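Local coordinates for protein putative amidohydrolase (Unidentified, PDB 3FEQ) that probably acts as a zinc-dependent prolidase of the amidohydrolase superfamily, cleaving dipeptides that end in proline, at residues G245-E250 and I359-G364; K303-L308 and F336-E341. All coordinates share one frame; numbering follows the deposited sequence. Where two conformers were deposited one is given.

Contact 1. Residues G245-E250 and I359-G364; sequences GVRTIE and IVNMQG
Arg-247 reaches from just before strand 248-254 of the amidohydrolase TIM barrel to the carboxyl end of helix 354-359, where its guanidinium meets the carbonyl of Ile-359 edge-on. With CG anti to the backbone N (chi1 -173°) and the chain extended as far as NE, the side chain spans the gap at nearly full length. NH1 donates to Ile-359 O at 2.8 Å in an almost straight bond, N-H...O 170°, and falls on a lone pair in the carbonyl plane; the oxygen in turn lies practically in the guanidinium plane. NH2 adds a weak, more bent bond to the same Ile-359 O at 3.4 Å and also donates to the carbonyl of Glu-358. The positive group thus binds the carbonyls of Ile-359 and Glu-358 at the helix end, where the negative end of the helix dipole would favour it.

Just beyond, Asn-361, with positive phi, is the C-prime residue of the Schellman motif that ends this helix. Its OD1 lies over one face of the guanidinium, 3.6 Å from Arg-247 NH2, with the amide and guanidinium planes only 20° apart. Tyr-227 makes a cation-pi contact with the same arginine.

Deeper in, the link turns apolar: Thr-248 points toward the helix end, and its CG2 rests against Ile-359 CG2 at 4.3 Å. Ile-359 also packs on Phe-269 and Val-271 of the adjoining strand. Thr-248 OG1 donates to Glu-250 OE2 at 2.8 Å, nearly in line with its C-O bond, and Glu-250 OE1 is hydrogen-bonded to ND1 of the zinc ligand His-65.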
loop_
_atom_site.group_PDB
_atom_site.type_symbol
_atom_site.label_atom_id
_atom_site.label_comp_id
_atom_site.label_asym_id
_atom_site.label_seq_id
_atom_site.Cartn_x
_atom_site.Cartn_y
_atom_site.Cartn_z
ATOM N N GLY C 245 4.933 -32.485 17.540
ATOM C CA GLY C 245 4.162 -33.432 16.747
ATOM C C GLY C 245 4.582 -33.601 15.296
ATOM O O GLY C 245 3.781 -34.038 14.474
ATOM N N VAL C 246 5.829 -33.275 14.967
ATOM C CA VAL C 246 6.313 -33.509 13.610
ATOM C C VAL C 246 6.565 -34.994 13.411
ATOM O O VAL C 246 6.961 -35.685 14.337
ATOM C CB VAL C 246 7.575 -32.701 13.284
ATOM C CG1 VAL C 246 7.412 -31.269 13.756
ATOM C CG2 VAL C 246 8.803 -33.343 13.890
ATOM N N ARG C 247 6.266 -35.493 12.219
ATOM C CA ARG C 247 6.238 -36.925 11.987
ATOM C C ARG C 247 7.590 -37.468 11.517
ATOM O O ARG C 247 7.996 -38.558 11.917
ATOM C CB ARG C 247 5.140 -37.274 10.988
ATOM C CG ARG C 247 4.920 -38.767 10.795
ATOM C CD ARG C 247 3.606 -39.043 10.091
ATOM N NE ARG C 247 3.566 -40.390 9.543
ATOM C CZ ARG C 247 3.947 -40.698 8.313
ATOM N NH1 ARG C 247 4.400 -39.749 7.502
ATOM N NH2 ARG C 247 3.893 -41.952 7.895
ATOM N N THR C 248 8.273 -36.738 10.643
ATOM C CA THR C 248 9.579 -37.179 10.191
ATOM C C THR C 248 10.620 -36.104 10.424
ATOM O O THR C 248 10.330 -34.915 10.375
ATOM C CB THR C 248 9.590 -37.620 8.708
ATOM O OG1 THR C 248 9.883 -36.499 7.869
ATOM C CG2 THR C 248 8.257 -38.214 8.303
ATOM N N ILE C 249 11.836 -36.542 10.720
ATOM C CA ILE C 249 12.932 -35.641 11.030
ATOM C C ILE C 249 13.972 -35.851 9.964
ATOM O O ILE C 249 14.271 -36.987 9.618
ATOM C CB ILE C 249 13.552 -36.000 12.377
ATOM C CG1 ILE C 249 12.583 -35.667 13.511
ATOM C CG2 ILE C 249 14.885 -35.301 12.559
ATOM C CD1 ILE C 249 12.391 -34.176 13.759
ATOM N N GLU C 250 14.465 -34.757 9.392
ATOM C CA GLU C 250 15.424 -34.822 8.291
ATOM C C GLU C 250 16.840 -34.660 8.816
ATOM O O GLU C 250 17.087 -33.861 9.719
ATOM C CB GLU C 250 15.115 -33.759 7.230
ATOM C CG GLU C 250 13.665 -33.743 6.748
ATOM C CD GLU C 250 13.200 -35.088 6.193
ATOM O OE1 GLU C 250 13.641 -35.463 5.083
ATOM O OE2 GLU C 250 12.362 -35.756 6.843
ATOM N N ILE C 359 6.529 -43.829 5.146
ATOM C CA ILE C 359 6.773 -42.410 5.330
ATOM C C ILE C 359 5.846 -41.578 4.435
ATOM O O ILE C 359 5.131 -40.697 4.931
ATOM C CB ILE C 359 8.234 -42.071 5.049
ATOM C CG1 ILE C 359 9.105 -42.527 6.217
ATOM C CG2 ILE C 359 8.419 -40.574 4.763
ATOM C CD1 ILE C 359 10.576 -42.349 5.973
ATOM N N VAL C 360 5.792 -41.916 3.144
ATOM C CA VAL C 360 4.888 -41.236 2.235
ATOM C C VAL C 360 3.434 -41.710 2.294
ATOM O O VAL C 360 2.659 -41.362 1.395
ATOM C CB VAL C 360 5.399 -41.219 0.760
ATOM C CG1 VAL C 360 6.759 -40.544 0.674
ATOM C CG2 VAL C 360 5.457 -42.624 0.172
ATOM N N ASN C 361 3.064 -42.429 3.371
ATOM C CA ASN C 361 1.689 -42.946 3.612
ATOM C C ASN C 361 1.138 -43.832 2.508
ATOM O O ASN C 361 -0.061 -43.816 2.244
ATOM C CB ASN C 361 0.675 -41.820 3.861
ATOM C CG ASN C 361 0.842 -41.163 5.209
ATOM O OD1 ASN C 361 0.679 -41.806 6.243
ATOM N ND2 ASN C 361 1.103 -39.858 5.209
ATOM N N MET C 362 2.015 -44.560 1.831
ATOM C CA MET C 362 1.591 -45.396 0.722
ATOM C C MET C 362 1.841 -46.860 1.059
ATOM O O MET C 362 2.197 -47.653 0.180
ATOM C CB MET C 362 2.328 -45.004 -0.556
ATOM C CG MET C 362 1.835 -43.724 -1.211
ATOM S SD MET C 362 0.207 -43.869 -1.993
ATOM C CE MET C 362 0.534 -43.307 -3.664
ATOM N N GLN C 363 1.655 -47.200 2.338
ATOM C CA GLN C 363 1.884 -48.559 2.835
ATOM C C GLN C 363 0.977 -49.528 2.097
ATOM O O GLN C 363 -0.223 -49.331 2.046
ATOM C CB GLN C 363 1.706 -48.655 4.362
ATOM C CG GLN C 363 0.397 -48.063 4.928
ATOM C CD GLN C 363 0.445 -46.540 5.182
ATOM O OE1 GLN C 363 -0.570 -45.833 5.045
ATOM N NE2 GLN C 363 1.615 -46.044 5.573
ATOM N N GLY C 364 1.565 -50.490 1.400
ATOM C CA GLY C 364 0.775 -51.415 0.602
ATOM C C GLY C 364 0.592 -50.958 -0.827
ATOM O O GLY C 364 0.254 -51.756 -1.695
#

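Contact 2. Residues K303-L308 and F336-E341; sequences KGRESL and FRIRAE
Glu-341 OE1 receives the guanidinium of Arg-305 in a salt bridge, 3.1 Å from NH2, with NH1 of the same arginine 3.3 Å away. Arg-305 was deposited in two conformers, and the pairing is described for one of them, so it is to be read with caution. In this conformer the arginine chain bends at chi3 (-91°), turning the guanidinium across toward helix 335-340. The carboxylate comes to it obliquely, although the two planes are only 17° apart.

Ile-338, one turn before the glutamate, lies over a face of the same guanidinium: its CG2 methyl is 3.5 Å from Arg-305 NH1, and the side chains cross at about a right angle. Because CG2 is anti to the Ile-338 backbone N, this branch can rest on the arginine. Further along helix 302-314, Leu-308 points at the neighbouring helix, and its CD2 packs against the backbone of Arg-339, 4.4 Å from CA. Leu-274 of helix 274-282 touches both Leu-308 and Ile-338, so three helices of the TIM-barrel fold share this apolar seam.

The first side-chain bond of Arg-339 points away from helix 302-314; its NE pairs with Glu-335 and its NH1 gives a weak bond to Gly-319 O. Arg-305 thus pairs across the contact with Glu-341, while the buried Arg-339 pairs with Glu-335. With Glu-341 exposed, solvent would probably weaken the attraction of the outer ion pair, beside which lie the apolar contacts of Ile-338 and Leu-308.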
loop_
_atom_site.group_PDB
_atom_site.type_symbol
_atom_site.label_atom_id
_atom_site.label_comp_id
_atom_site.label_asym_id
_atom_site.label_seq_id
_atom_site.Cartn_x
_atom_site.Cartn_y
_atom_site.Cartn_z
ATOM N N LYS C 303 29.508 -37.481 13.313
ATOM C CA LYS C 303 28.475 -38.202 14.044
ATOM C C LYS C 303 27.446 -38.856 13.126
ATOM O O LYS C 303 26.566 -39.581 13.591
ATOM C CB LYS C 303 27.779 -37.262 15.030
ATOM C CG LYS C 303 28.156 -37.490 16.479
ATOM C CD LYS C 303 29.425 -36.751 16.873
ATOM C CE LYS C 303 29.854 -37.140 18.281
ATOM N NZ LYS C 303 30.942 -36.271 18.792
ATOM N N GLY C 304 27.570 -38.609 11.825
ATOM C CA GLY C 304 26.596 -39.098 10.858
ATOM C C GLY C 304 26.426 -40.605 10.897
ATOM O O GLY C 304 25.340 -41.115 11.198
ATOM N N ARG C 305 27.514 -41.313 10.608
ATOM C CA ARG C 305 27.531 -42.773 10.622
ATOM C C ARG C 305 27.105 -43.289 12.000
ATOM O O ARG C 305 26.259 -44.178 12.118
ATOM C CB ARG C 305 28.936 -43.274 10.260
ATOM C CG ARG C 305 28.964 -44.623 9.570
ATOM C CD ARG C 305 30.331 -44.954 8.972
ATOM N NE ARG C 305 30.461 -44.516 7.580
ATOM C CZ ARG C 305 30.040 -45.210 6.524
ATOM N NH1 ARG C 305 30.202 -44.724 5.294
ATOM N NH2 ARG C 305 29.442 -46.384 6.692
ATOM N N GLU C 306 27.663 -42.679 13.040
ATOM C CA GLU C 306 27.363 -43.031 14.425
ATOM C C GLU C 306 25.867 -42.994 14.752
ATOM O O GLU C 306 25.351 -43.882 15.434
ATOM C CB GLU C 306 28.134 -42.099 15.368
ATOM C CG GLU C 306 28.359 -42.645 16.767
ATOM C CD GLU C 306 28.944 -41.612 17.722
ATOM O OE1 GLU C 306 28.370 -41.435 18.816
ATOM O OE2 GLU C 306 29.972 -40.984 17.394
ATOM N N SER C 307 25.175 -41.977 14.243
ATOM C CA SER C 307 23.781 -41.713 14.610
ATOM C C SER C 307 22.877 -42.845 14.151
ATOM O O SER C 307 21.896 -43.183 14.811
ATOM C CB SER C 307 23.310 -40.405 13.973
ATOM O OG SER C 307 23.350 -40.493 12.559
ATOM N N LEU C 308 23.223 -43.413 13.001
ATOM C CA LEU C 308 22.529 -44.560 12.445
ATOM C C LEU C 308 22.341 -45.635 13.502
ATOM O O LEU C 308 21.234 -46.140 13.700
ATOM C CB LEU C 308 23.319 -45.110 11.260
ATOM C CG LEU C 308 22.813 -44.746 9.862
ATOM C CD1 LEU C 308 22.299 -43.308 9.737
ATOM C CD2 LEU C 308 23.888 -45.034 8.829
ATOM N N PHE C 336 22.962 -46.023 -0.398
ATOM C CA PHE C 336 22.786 -47.443 -0.122
ATOM C C PHE C 336 24.019 -48.072 0.522
ATOM O O PHE C 336 23.908 -48.760 1.539
ATOM C CB PHE C 336 22.454 -48.200 -1.404
ATOM C CG PHE C 336 21.005 -48.146 -1.784
ATOM C CD1 PHE C 336 20.027 -48.673 -0.947
ATOM C CD2 PHE C 336 20.615 -47.584 -2.985
ATOM C CE1 PHE C 336 18.672 -48.620 -1.306
ATOM C CE2 PHE C 336 19.273 -47.537 -3.346
ATOM C CZ PHE C 336 18.304 -48.067 -2.514
ATOM N N ARG C 337 25.194 -47.843 -0.061
ATOM C CA ARG C 337 26.411 -48.448 0.478
ATOM C C ARG C 337 26.759 -47.931 1.872
ATOM O O ARG C 337 27.075 -48.709 2.764
ATOM C CB ARG C 337 27.595 -48.293 -0.477
ATOM C CG ARG C 337 28.631 -49.422 -0.361
ATOM C CD ARG C 337 29.023 -49.998 -1.719
ATOM N NE ARG C 337 30.263 -49.400 -2.190
ATOM C CZ ARG C 337 30.346 -48.257 -2.870
ATOM N NH1 ARG C 337 29.250 -47.583 -3.206
ATOM N NH2 ARG C 337 31.538 -47.791 -3.228
ATOM N N ILE C 338 26.647 -46.621 2.059
ATOM C CA ILE C 338 26.895 -45.993 3.353
ATOM C C ILE C 338 26.024 -46.614 4.433
ATOM O O ILE C 338 26.495 -46.936 5.526
ATOM C CB ILE C 338 26.650 -44.481 3.279
ATOM C CG1 ILE C 338 27.599 -43.866 2.259
ATOM C CG2 ILE C 338 26.865 -43.829 4.620
ATOM C CD1 ILE C 338 27.249 -42.456 1.875
ATOM N N ARG C 339 24.762 -46.829 4.106
ATOM C CA ARG C 339 23.841 -47.390 5.072
ATOM C C ARG C 339 24.040 -48.887 5.278
ATOM O O ARG C 339 23.860 -49.395 6.386
ATOM C CB ARG C 339 22.409 -47.086 4.669
ATOM C CG ARG C 339 22.113 -45.633 4.725
ATOM C CD ARG C 339 20.662 -45.433 4.882
ATOM N NE ARG C 339 20.312 -44.036 4.736
ATOM C CZ ARG C 339 19.219 -43.504 5.255
ATOM N NH1 ARG C 339 18.395 -44.249 5.977
ATOM N NH2 ARG C 339 18.950 -42.229 5.047
ATOM N N ALA C 340 24.423 -49.581 4.210
ATOM C CA ALA C 340 24.687 -51.004 4.283
ATOM C C ALA C 340 25.894 -51.278 5.171
ATOM O O ALA C 340 25.928 -52.269 5.887
ATOM C CB ALA C 340 24.909 -51.567 2.906
ATOM N N GLU C 341 26.861 -50.373 5.160
ATOM C CA GLU C 341 28.106 -50.596 5.867
ATOM C C GLU C 341 27.919 -50.516 7.367
ATOM O O GLU C 341 28.792 -50.915 8.126
ATOM C CB GLU C 341 29.162 -49.584 5.440
ATOM C CG GLU C 341 29.847 -49.908 4.129
ATOM C CD GLU C 341 30.678 -48.748 3.616
ATOM O OE1 GLU C 341 31.008 -47.844 4.416
ATOM O OE2 GLU C 341 31.004 -48.736 2.411
#

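How the contacts relate
Along the chain the segments come in the order 245-250, 303-308, 336-341 and 359-364, so contact 2 is nested within the loop that contact 1 closes. Their centres lie 20 Å apart and the nearest atoms about 8 Å, without touching. Contact 1 brings the end of helix 354-359 against strand 248-254 of the parallel sheet, about 11 Å from the centre of the chain; contact 2, about 16 Å out, joins helices 302-314 and 335-340. All four segments belong to the amidohydrolase TIM-barrel region. Contact 1 thus links a strand beside the zinc site to a helix end 109 residues later, whereas contact 2 links two helices 28 residues apart in the surrounding helical layer.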